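Local coordinates for methyltransferase domain-containing protein (Serratia marcescens, PDB 7CLU) that probably catalyses an S-adenosylmethionine-dependent O-methylation step in prodigiosin biosynthesis, working as a dimer that recognises its substrate by induced fit, at residues Q17-F30 with Q56-D68. Numbering follows the deposited sequence.
Sequences QAKALTAALALKLF and QLLIALRAMGYLD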
ATOM      1  N   GLN A  17       5.813  -0.909  -2.063  1.00 23.17           N
ATOM      2  CA  GLN A  17       6.614  -0.359  -0.982  1.00 24.74           C
ATOM      3  C   GLN A  17       6.097  -0.836   0.363  1.00 22.85           C
ATOM      4  O   GLN A  17       6.884  -1.096   1.279  1.00 21.63           O
ATOM      5  CB  GLN A  17       6.619   1.172  -1.038  1.00 23.59           C
ATOM      6  CG  GLN A  17       7.433   1.769  -2.200  1.00 25.63           C
ATOM      7  CD  GLN A  17       6.581   2.009  -3.458  1.00 31.58           C
ATOM      8  OE1 GLN A  17       5.676   1.226  -3.784  1.00 25.42           O
ATOM      9  NE2 GLN A  17       6.872   3.103  -4.165  1.00 34.28           N
ATOM     10  N   ALA A  18       4.772  -0.961   0.496  1.00 19.53           N
ATOM     11  CA  ALA A  18       4.196  -1.372   1.772  1.00 22.76           C
ATOM     12  C   ALA A  18       4.708  -2.747   2.179  1.00 20.61           C
ATOM     13  O   ALA A  18       5.183  -2.935   3.300  1.00 21.56           O
ATOM     14  CB  ALA A  18       2.661  -1.371   1.687  1.00 20.63           C
ATOM     15  N   LYS A  19       4.627  -3.719   1.265  1.00 22.35           N
ATOM     16  CA  LYS A  19       5.022  -5.090   1.583  1.00 25.10           C
ATOM     17  C   LYS A  19       6.534  -5.265   1.633  1.00 21.82           C
ATOM     18  O   LYS A  19       7.019  -6.149   2.354  1.00 22.04           O
ATOM     19  CB  LYS A  19       4.414  -6.069   0.577  1.00 22.91           C
ATOM     20  CG  LYS A  19       2.980  -6.485   0.902  1.00 21.38           C
ATOM     21  CD  LYS A  19       2.953  -7.370   2.149  1.00 23.63           C
ATOM     22  CE  LYS A  19       1.581  -7.952   2.390  1.00 27.41           C
ATOM     23  NZ  LYS A  19       1.624  -9.082   3.368  1.00 29.40           N
ATOM     24  N   ALA A  20       7.308  -4.450   0.901  1.00 21.60           N
ATOM     25  CA  ALA A  20       8.755  -4.482   1.122  1.00 21.21           C
ATOM     26  C   ALA A  20       9.080  -4.113   2.568  1.00 23.62           C
ATOM     27  O   ALA A  20       9.902  -4.767   3.217  1.00 21.40           O
ATOM     28  CB  ALA A  20       9.490  -3.549   0.150  1.00 20.26           C
ATOM     29  N   LEU A  21       8.410  -3.093   3.100  1.00 23.44           N
ATOM     30  CA  LEU A  21       8.648  -2.699   4.486  1.00 19.52           C
ATOM     31  C   LEU A  21       8.155  -3.755   5.475  1.00 23.26           C
ATOM     32  O   LEU A  21       8.891  -4.131   6.396  1.00 24.24           O
ATOM     33  CB  LEU A  21       8.005  -1.339   4.751  1.00 20.17           C
ATOM     34  CG  LEU A  21       8.742  -0.100   4.215  1.00 24.77           C
ATOM     35  CD1 LEU A  21       7.848   1.138   4.312  1.00 25.33           C
ATOM     36  CD2 LEU A  21      10.064   0.167   4.976  1.00 26.39           C
ATOM     37  N   THR A  22       6.908  -4.243   5.321  1.00 23.87           N
ATOM     38  CA  THR A  22       6.397  -5.202   6.304  1.00 26.77           C
ATOM     39  C   THR A  22       7.147  -6.528   6.251  1.00 24.21           C
ATOM     40  O   THR A  22       7.325  -7.169   7.290  1.00 25.35           O
ATOM     41  CB  THR A  22       4.887  -5.463   6.140  1.00 24.76           C
ATOM     42  OG1 THR A  22       4.617  -6.141   4.912  1.00 24.13           O
ATOM     43  CG2 THR A  22       4.058  -4.154   6.217  1.00 23.27           C
ATOM     44  N   ALA A  23       7.609  -6.951   5.070  1.00 21.13           N
ATOM     45  CA  ALA A  23       8.426  -8.160   5.006  1.00 24.24           C
ATOM     46  C   ALA A  23       9.753  -7.961   5.740  1.00 27.96           C
ATOM     47  O   ALA A  23      10.152  -8.794   6.563  1.00 30.32           O
ATOM     48  CB  ALA A  23       8.657  -8.566   3.551  1.00 24.47           C
ATOM     49  N   ALA A  24      10.443  -6.853   5.463  1.00 28.00           N
ATOM     50  CA  ALA A  24      11.693  -6.548   6.159  1.00 29.92           C
ATOM     51  C   ALA A  24      11.508  -6.529   7.672  1.00 31.13           C
ATOM     52  O   ALA A  24      12.378  -6.993   8.426  1.00 26.77           O
ATOM     53  CB  ALA A  24      12.237  -5.205   5.681  1.00 26.51           C
ATOM     54  N   LEU A  25      10.376  -5.994   8.137  1.00 29.60           N
ATOM     55  CA  LEU A  25      10.127  -5.956   9.574  1.00 31.80           C
ATOM     56  C   LEU A  25       9.859  -7.352  10.112  1.00 31.95           C
ATOM     57  O   LEU A  25      10.374  -7.722  11.174  1.00 35.08           O
ATOM     58  CB  LEU A  25       8.963  -5.013   9.891  1.00 26.52           C
ATOM     59  CG  LEU A  25       9.191  -3.518   9.631  1.00 25.67           C
ATOM     60  CD1 LEU A  25       7.877  -2.737   9.767  1.00 24.48           C
ATOM     61  CD2 LEU A  25      10.259  -2.940  10.548  1.00 32.49           C
ATOM     62  N   ALA A  26       9.069  -8.145   9.382  1.00 30.25           N
ATOM     63  CA  ALA A  26       8.775  -9.507   9.817  1.00 34.70           C
ATOM     64  C   ALA A  26      10.040 -10.358   9.842  1.00 39.50           C
ATOM     65  O   ALA A  26      10.241 -11.164  10.759  1.00 38.45           O
ATOM     66  CB  ALA A  26       7.710 -10.125   8.909  1.00 37.11           C
ATOM     67  N   LEU A  27      10.927 -10.167   8.862  1.00 35.08           N
ATOM     68  CA  LEU A  27      12.206 -10.871   8.860  1.00 38.19           C
ATOM     69  C   LEU A  27      13.183 -10.320   9.890  1.00 38.75           C
ATOM     70  O   LEU A  27      14.248 -10.914  10.081  1.00 44.92           O
ATOM     71  CB  LEU A  27      12.834 -10.810   7.461  1.00 35.09           C
ATOM     72  CG  LEU A  27      12.184 -11.669   6.373  1.00 39.26           C
ATOM     73  CD1 LEU A  27      12.602 -11.236   4.972  1.00 33.48           C
ATOM     74  CD2 LEU A  27      12.523 -13.134   6.581  1.00 42.36           C
ATOM     75  N   LYS A  28      12.840  -9.223  10.570  1.00 34.96           N
ATOM     76  CA  LYS A  28      13.761  -8.523  11.460  1.00 37.35           C
ATOM     77  C   LYS A  28      15.067  -8.196  10.740  1.00 39.53           C
ATOM     78  O   LYS A  28      16.160  -8.327  11.290  1.00 34.27           O
ATOM     79  CB  LYS A  28      14.013  -9.330  12.735  1.00 43.12           C
ATOM     80  CG  LYS A  28      12.777  -9.480  13.606  1.00 44.31           C
ATOM     81  CD  LYS A  28      12.943 -10.607  14.612  1.00 50.92           C
ATOM     82  CE  LYS A  28      11.781 -10.639  15.605  1.00 50.96           C
ATOM     83  NZ  LYS A  28      11.301  -9.270  15.943  1.00 43.09           N
ATOM     84  N   LEU A  29      14.941  -7.759   9.486  1.00 36.52           N
ATOM     85  CA  LEU A  29      16.109  -7.557   8.639  1.00 33.73           C
ATOM     86  C   LEU A  29      16.997  -6.451   9.182  1.00 34.87           C
ATOM     87  O   LEU A  29      18.225  -6.587   9.214  1.00 37.70           O
ATOM     88  CB  LEU A  29      15.656  -7.242   7.210  1.00 32.65           C
ATOM     89  CG  LEU A  29      16.718  -6.824   6.183  1.00 33.12           C
ATOM     90  CD1 LEU A  29      16.326  -7.318   4.788  1.00 31.38           C
ATOM     91  CD2 LEU A  29      16.901  -5.334   6.170  1.00 28.40           C
ATOM     92  N   PHE A  30      16.398  -5.339   9.605  1.00 32.40           N
ATOM     93  CA  PHE A  30      17.199  -4.238  10.104  1.00 32.98           C
ATOM     94  C   PHE A  30      17.951  -4.607  11.375  1.00 36.62           C
ATOM     95  O   PHE A  30      18.942  -3.950  11.699  1.00 31.67           O
ATOM     96  CB  PHE A  30      16.315  -3.014  10.326  1.00 28.03           C
ATOM     97  CG  PHE A  30      15.433  -2.703   9.157  1.00 28.91           C
ATOM     98  CD1 PHE A  30      15.952  -2.108   8.021  1.00 28.37           C
ATOM     99  CD2 PHE A  30      14.083  -3.021   9.189  1.00 27.94           C
ATOM    100  CE1 PHE A  30      15.148  -1.822   6.937  1.00 25.55           C
ATOM    101  CE2 PHE A  30      13.268  -2.744   8.110  1.00 28.99           C
ATOM    102  CZ  PHE A  30      13.799  -2.145   6.972  1.00 26.33           C
ATOM    103  N   GLN A  56      17.499  -8.840  -3.305  1.00 23.57           N
ATOM    104  CA  GLN A  56      16.414  -8.109  -3.953  1.00 23.25           C
ATOM    105  C   GLN A  56      15.664  -7.246  -2.953  1.00 21.67           C
ATOM    106  O   GLN A  56      15.285  -6.109  -3.259  1.00 21.85           O
ATOM    107  CB  GLN A  56      15.448  -9.076  -4.647  1.00 24.48           C
ATOM    108  CG  GLN A  56      15.959  -9.625  -5.976  1.00 23.01           C
ATOM    109  CD  GLN A  56      15.069 -10.734  -6.519  1.00 21.72           C
ATOM    110  OE1 GLN A  56      15.065 -11.844  -5.996  1.00 26.80           O
ATOM    111  NE2 GLN A  56      14.308 -10.435  -7.561  1.00 20.90           N
ATOM    112  N   LEU A  57      15.409  -7.781  -1.762  1.00 20.89           N
ATOM    113  CA  LEU A  57      14.761  -6.982  -0.730  1.00 23.35           C
ATOM    114  C   LEU A  57      15.659  -5.828  -0.289  1.00 20.05           C
ATOM    115  O   LEU A  57      15.190  -4.699  -0.120  1.00 21.73           O
ATOM    116  CB  LEU A  57      14.396  -7.875   0.454  1.00 23.12           C
ATOM    117  CG  LEU A  57      13.681  -7.171   1.596  1.00 24.59           C
ATOM    118  CD1 LEU A  57      12.459  -6.407   1.093  1.00 24.95           C
ATOM    119  CD2 LEU A  57      13.310  -8.202   2.663  1.00 23.52           C
ATOM    120  N   LEU A  58      16.959  -6.092  -0.144  1.00 19.87           N
ATOM    121  CA  LEU A  58      17.894  -5.060   0.312  1.00 24.68           C
ATOM    122  C   LEU A  58      17.989  -3.914  -0.681  1.00 21.94           C
ATOM    123  O   LEU A  58      17.959  -2.738  -0.291  1.00 23.04           O
ATOM    124  CB  LEU A  58      19.272  -5.677   0.541  1.00 22.18           C
ATOM    125  CG  LEU A  58      19.331  -6.598   1.753  1.00 25.91           C
ATOM    126  CD1 LEU A  58      20.593  -7.427   1.661  1.00 28.33           C
ATOM    127  CD2 LEU A  58      19.287  -5.775   3.029  1.00 26.52           C
ATOM    128  N   ILE A  59      18.154  -4.244  -1.970  1.00 21.21           N
ATOM    129  CA  ILE A  59      18.242  -3.226  -3.011  1.00 20.82           C
ATOM    130  C   ILE A  59      16.992  -2.363  -3.018  1.00 21.29           C
ATOM    131  O   ILE A  59      17.066  -1.141  -3.172  1.00 21.29           O
ATOM    132  CB  ILE A  59      18.472  -3.891  -4.381  1.00 23.08           C
ATOM    133  CG1 ILE A  59      19.867  -4.512  -4.457  1.00 21.87           C
ATOM    134  CG2 ILE A  59      18.250  -2.904  -5.518  1.00 22.03           C
ATOM    135  CD1 ILE A  59      20.086  -5.314  -5.764  1.00 22.32           C
ATOM    136  N   ALA A  60      15.820  -2.992  -2.878  1.00 23.44           N
ATOM    137  CA  ALA A  60      14.578  -2.235  -2.797  1.00 21.07           C
ATOM    138  C   ALA A  60      14.582  -1.305  -1.590  1.00 18.76           C
ATOM    139  O   ALA A  60      14.220  -0.132  -1.704  1.00 17.95           O
ATOM    140  CB  ALA A  60      13.372  -3.191  -2.739  1.00 17.25           C
ATOM    141  N   LEU A  61      14.952  -1.824  -0.411  1.00 18.89           N
ATOM    142  CA  LEU A  61      14.969  -0.977   0.780  1.00 20.33           C
ATOM    143  C   LEU A  61      15.976   0.153   0.633  1.00 22.41           C
ATOM    144  O   LEU A  61      15.749   1.260   1.123  1.00 21.19           O
ATOM    145  CB  LEU A  61      15.303  -1.811   2.027  1.00 18.42           C
ATOM    146  CG  LEU A  61      14.302  -2.909   2.385  1.00 22.97           C
ATOM    147  CD1 LEU A  61      14.930  -3.869   3.403  1.00 20.87           C
ATOM    148  CD2 LEU A  61      13.019  -2.260   2.912  1.00 23.21           C
ATOM    149  N   ARG A  62      17.089  -0.105  -0.043  1.00 21.76           N
ATOM    150  CA  ARG A  62      18.043   0.974  -0.293  1.00 18.26           C
ATOM    151  C   ARG A  62      17.432   2.001  -1.230  1.00 21.50           C
ATOM    152  O   ARG A  62      17.487   3.213  -0.977  1.00 20.40           O
ATOM    153  CB  ARG A  62      19.323   0.393  -0.890  1.00 20.98           C
ATOM    154  CG  ARG A  62      20.156   1.403  -1.679  1.00 26.32           C
ATOM    155  CD  ARG A  62      20.689   2.522  -0.779  1.00 24.20           C
ATOM    156  NE  ARG A  62      21.504   3.470  -1.528  1.00 25.49           N
ATOM    157  CZ  ARG A  62      21.029   4.524  -2.180  1.00 23.45           C
ATOM    158  NH1 ARG A  62      19.734   4.774  -2.182  1.00 26.03           N
ATOM    159  NH2 ARG A  62      21.855   5.329  -2.843  1.00 27.31           N
ATOM    160  N   ALA A  63      16.821   1.521  -2.324  1.00 22.25           N
ATOM    161  CA  ALA A  63      16.248   2.438  -3.302  1.00 21.42           C
ATOM    162  C   ALA A  63      15.118   3.258  -2.695  1.00 24.72           C
ATOM    163  O   ALA A  63      14.858   4.376  -3.147  1.00 26.09           O
ATOM    164  CB  ALA A  63      15.751   1.657  -4.529  1.00 23.01           C
ATOM    165  N   MET A  64      14.453   2.728  -1.661  1.00 23.75           N
ATOM    166  CA  MET A  64      13.378   3.447  -0.977  1.00 23.92           C
ATOM    167  C   MET A  64      13.888   4.431   0.067  1.00 24.84           C
ATOM    168  O   MET A  64      13.088   5.210   0.600  1.00 22.52           O
ATOM    169  CB  MET A  64      12.409   2.457  -0.303  1.00 25.09           C
ATOM    170  CG  MET A  64      11.522   1.639  -1.269  1.00 25.76           C
ATOM    171  SD  MET A  64      10.741   0.235  -0.445  1.00 26.16           S
ATOM    172  CE  MET A  64       9.789   1.121   0.775  1.00 25.76           C
ATOM    173  N   GLY A  65      15.178   4.403   0.388  1.00 23.83           N
ATOM    174  CA  GLY A  65      15.764   5.324   1.338  1.00 30.23           C
ATOM    175  C   GLY A  65      15.844   4.828   2.766  1.00 27.06           C
ATOM    176  O   GLY A  65      16.314   5.583   3.636  1.00 31.94           O
ATOM    177  N   TYR A  66      15.398   3.594   3.038  1.00 25.88           N
ATOM    178  CA  TYR A  66      15.409   3.050   4.391  1.00 25.64           C
ATOM    179  C   TYR A  66      16.785   2.544   4.798  1.00 26.60           C
ATOM    180  O   TYR A  66      17.099   2.527   5.991  1.00 24.50           O
ATOM    181  CB  TYR A  66      14.350   1.948   4.524  1.00 26.16           C
ATOM    182  CG  TYR A  66      12.963   2.561   4.533  1.00 24.95           C
ATOM    183  CD1 TYR A  66      12.422   3.073   5.709  1.00 26.97           C
ATOM    184  CD2 TYR A  66      12.241   2.711   3.355  1.00 23.71           C
ATOM    185  CE1 TYR A  66      11.178   3.685   5.717  1.00 28.28           C
ATOM    186  CE2 TYR A  66      11.008   3.323   3.344  1.00 26.86           C
ATOM    187  CZ  TYR A  66      10.475   3.809   4.530  1.00 29.10           C
ATOM    188  OH  TYR A  66       9.237   4.415   4.528  1.00 27.10           O
ATOM    189  N   LEU A  67      17.619   2.167   3.837  1.00 25.08           N
ATOM    190  CA  LEU A  67      18.986   1.770   4.117  1.00 24.14           C
ATOM    191  C   LEU A  67      19.931   2.572   3.238  1.00 26.87           C
ATOM    192  O   LEU A  67      19.547   3.058   2.167  1.00 22.89           O
ATOM    193  CB  LEU A  67      19.204   0.279   3.861  1.00 24.44           C
ATOM    194  CG  LEU A  67      18.418  -0.733   4.688  1.00 24.86           C
ATOM    195  CD1 LEU A  67      18.659  -2.132   4.151  1.00 23.95           C
ATOM    196  CD2 LEU A  67      18.803  -0.630   6.193  1.00 21.87           C
ATOM    197  N   ASP A  68      21.159   2.721   3.725  1.00 24.93           N
ATOM    198  CA  ASP A  68      22.287   3.212   2.952  1.00 26.29           C
ATOM    199  C   ASP A  68      23.058   2.023   2.392  1.00 26.41           C
ATOM    200  O   ASP A  68      23.015   0.911   2.926  1.00 25.92           O
ATOM    201  CB  ASP A  68      23.226   4.066   3.820  1.00 26.71           C
ATOM    202  CG  ASP A  68      22.582   5.348   4.308  1.00 31.07           C
ATOM    203  OD1 ASP A  68      21.805   5.965   3.549  1.00 31.87           O
ATOM    204  OD2 ASP A  68      22.842   5.740   5.464  1.00 35.04           O
TER
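Helix segments 17-26 and 56-63 pack at 120° between their N-to-C directions, their axes 10.2 Å apart at closest approach, with the backbones nearest at Ala20 and Leu57. Alanine suits that place: its single methyl lets Leu57 lay CD1 3.7 Å from the Ala20 carbonyl O. Leu57 holds its CG opposite the backbone N (chi1 -179°), which spreads its other methyl, CD2, against CD1 of both Leu27 and Leu29. One turn on, Leu61 brings CD1 to 3.8 Å from Ala24 CB, where a second small residue accepts the branched chain. Leu29 meets Leu61 tip to tip, CD2 to CD1 at 3.7 Å, while its CD1 rests on Leu58 CD2. Phe30 closes this end: Leu67 CD2 lies at the ring edge, 3.7 Å from CD1, and Leu29 CD2 sits over one face toward the rim.

At the other end, the flexible thioether of Met64 bends at its last torsion, carrying CE to 3.7 Å from Gln17 CB and also close to Leu21 CG, with SD beside Ala20 CB. Leu21 CD2 makes a CH-pi contact almost exactly over the centre of the Tyr66 ring, 3.5 Å from the centroid and 3° off the normal. Tyrosine offers that apolar face yet can still bond through its OH, to Gln11 of the second subunit.

Lys28 and Gly65, the first residues to leave helical backbone angles, take positive phi in Schellman motifs, turning the chain so that Leu29, Phe30, Tyr66 and Leu67 rejoin the apolar layer; Gly65 has no CB to press on the preceding carbonyl O. Leu58 and Leu29 extend this layer to helix 40-47, and strands 68-70 and 73-75 follow as a hairpin, consistent with the wing of the N-terminal winged-helix dimerisation domain in this O-methyltransferase family.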